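Local atomic coordinates of peptidyl-tRNA hydrolase (Thermoplasma acidophilum, PDB entry 1RLK), a protein that probably hydrolyses peptidyl-tRNAs that drop off the ribosome during protein synthesis, releasing the N-acyl amino acid and the tRNA. Residues N78-D83 and G92-I97. Residues are numbered along the deposited sequence; the frame is centred on the assembly and turned at random.
Sequences NEIVQD and GTITCI
Val81 pairs with Cys96 in the beta hairpin at the edge of the mixed sheet of this PTH2-family protein. Strand 78-82 is one of the two outermost strands within the chain and runs antiparallel to strand 94-103. Val81 N donates to Cys96 O at 2.9 Å, and Thr95 N donates to Val81 O. Both bonds are fairly straight, at 166°. The register slips by one between Val81 and Gln82, which is a beta bulge around Thr95. On the face turned to helix 17-38, Val81 CB meets Cys96 SG at 3.6 Å. Val81 CG1, anti to the backbone N (chi1 165°), comes 3.4 Å from Thr95 OG1, which is also hydrogen-bonded to Gln23 of that helix. On the other face, Ile80 CG2 meets Ile94 CG1 at 3.7 Å and Ile80 CG1 meets Ile97 CD1 at 3.8 Å. Helix 61-74 packs against these isoleucines.

Past the bulge, Asp83 binds Thr93 twice. Asp83 N donates to Thr93 O at 2.9 Å. Thr93 N donates back to Asp83 OD1 at 3.1 Å, from above the carboxylate plane and with a bent N-H...O angle of 137°. The other oxygen, OD2, forms a salt bridge with Lys19. A sulfate ion, probably from the crystallisation liquor, lies near this side chain. An alanine at Asp83 would probably keep the backbone bond but leave Thr93 N and Lys19 without their carboxylate partner. One carboxylate thus serves both, joining the loop end of the hairpin to helix 17-38.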
loop_
_atom_site.group_PDB
_atom_site.type_symbol
_atom_site.label_atom_id
_atom_site.label_comp_id
_atom_site.label_asym_id
_atom_site.label_seq_id
_atom_site.Cartn_x
_atom_site.Cartn_y
_atom_site.Cartn_z
ATOM N N ASN A 78 -7.316 1.314 1.118
ATOM C CA ASN A 78 -5.984 1.862 0.898
ATOM C C ASN A 78 -5.528 2.724 2.050
ATOM O O ASN A 78 -6.358 3.327 2.751
ATOM C CB ASN A 78 -5.951 2.666 -0.402
ATOM C CG ASN A 78 -6.819 3.923 -0.340
ATOM O OD1 ASN A 78 -6.320 5.007 -0.042
ATOM N ND2 ASN A 78 -8.119 3.776 -0.629
ATOM N N GLU A 79 -4.217 2.793 2.254
ATOM C CA GLU A 79 -3.658 3.607 3.321
ATOM C C GLU A 79 -2.391 4.268 2.850
ATOM O O GLU A 79 -1.421 3.586 2.487
ATOM C CB GLU A 79 -3.353 2.743 4.546
ATOM C CG GLU A 79 -2.789 3.521 5.721
ATOM C CD GLU A 79 -3.826 4.359 6.462
ATOM O OE1 GLU A 79 -5.063 4.255 6.186
ATOM O OE2 GLU A 79 -3.379 5.100 7.353
ATOM N N ILE A 80 -2.400 5.600 2.844
ATOM C CA ILE A 80 -1.206 6.384 2.667
ATOM C C ILE A 80 -0.402 6.348 3.968
ATOM O O ILE A 80 -0.941 6.580 5.049
ATOM C CB ILE A 80 -1.571 7.831 2.274
ATOM C CG1 ILE A 80 -1.950 7.859 0.792
ATOM C CG2 ILE A 80 -0.414 8.788 2.561
ATOM C CD1 ILE A 80 -2.572 9.149 0.335
ATOM N N VAL A 81 0.888 6.067 3.846
ATOM C CA VAL A 81 1.743 5.892 4.992
ATOM C C VAL A 81 2.693 7.067 5.070
ATOM O O VAL A 81 3.270 7.474 4.062
ATOM C CB VAL A 81 2.513 4.553 4.901
ATOM C CG1 VAL A 81 3.676 4.519 5.896
ATOM C CG2 VAL A 81 1.555 3.399 5.139
ATOM N N GLN A 82 2.850 7.592 6.270
ATOM C CA GLN A 82 3.769 8.690 6.552
ATOM C C GLN A 82 4.733 8.265 7.651
ATOM O O GLN A 82 4.303 7.680 8.636
ATOM C CB GLN A 82 2.989 9.939 7.008
ATOM C CG GLN A 82 2.029 10.489 5.945
ATOM C CD GLN A 82 1.144 11.647 6.433
ATOM O OE1 GLN A 82 1.621 12.767 6.637
ATOM N NE2 GLN A 82 -0.136 11.381 6.579
ATOM N N ASP A 83 6.023 8.568 7.491
ATOM C CA ASP A 83 7.002 8.283 8.531
ATOM C C ASP A 83 6.913 9.313 9.659
ATOM O O ASP A 83 5.985 10.126 9.684
ATOM C CB ASP A 83 8.437 8.118 7.955
ATOM C CG ASP A 83 9.053 9.407 7.422
ATOM O OD1 ASP A 83 8.559 10.523 7.692
ATOM O OD2 ASP A 83 10.080 9.381 6.714
ATOM N N GLY A 92 4.604 13.168 9.247
ATOM C CA GLY A 92 5.850 13.114 8.494
ATOM C C GLY A 92 5.636 12.993 6.999
ATOM O O GLY A 92 4.556 13.262 6.499
ATOM N N THR A 93 6.682 12.600 6.284
ATOM C CA THR A 93 6.618 12.460 4.828
ATOM C C THR A 93 5.840 11.231 4.394
ATOM O O THR A 93 5.936 10.181 5.042
ATOM C CB THR A 93 8.019 12.357 4.266
ATOM O OG1 THR A 93 8.771 13.497 4.673
ATOM C CG2 THR A 93 7.997 12.419 2.755
ATOM N N ILE A 94 5.087 11.373 3.296
ATOM C CA ILE A 94 4.372 10.263 2.662
ATOM C C ILE A 94 5.395 9.387 1.943
ATOM O O ILE A 94 6.101 9.873 1.061
ATOM C CB ILE A 94 3.305 10.777 1.673
ATOM C CG1 ILE A 94 2.165 11.458 2.435
ATOM C CG2 ILE A 94 2.773 9.642 0.836
ATOM C CD1 ILE A 94 1.123 12.123 1.564
ATOM N N THR A 95 5.469 8.111 2.340
ATOM C CA THR A 95 6.481 7.164 1.850
ATOM C C THR A 95 5.918 6.144 0.876
ATOM O O THR A 95 6.610 5.716 -0.036
ATOM C CB THR A 95 7.133 6.392 3.033
ATOM O OG1 THR A 95 6.129 5.790 3.877
ATOM C CG2 THR A 95 7.870 7.334 3.936
ATOM N N CYS A 96 4.687 5.714 1.097
ATOM C CA CYS A 96 4.093 4.648 0.317
ATOM C C CYS A 96 2.590 4.596 0.495
ATOM O O CYS A 96 2.028 5.336 1.298
ATOM C CB CYS A 96 4.729 3.308 0.708
ATOM S SG CYS A 96 4.391 2.794 2.404
ATOM N N ILE A 97 1.923 3.749 -0.283
ATOM C CA ILE A 97 0.492 3.527 -0.129
ATOM C C ILE A 97 0.179 2.043 -0.257
ATOM O O ILE A 97 0.655 1.380 -1.180
ATOM C CB ILE A 97 -0.324 4.371 -1.141
ATOM C CG1 ILE A 97 -1.816 4.163 -0.937
ATOM C CG2 ILE A 97 0.048 4.049 -2.581
ATOM C CD1 ILE A 97 -2.671 5.130 -1.744
#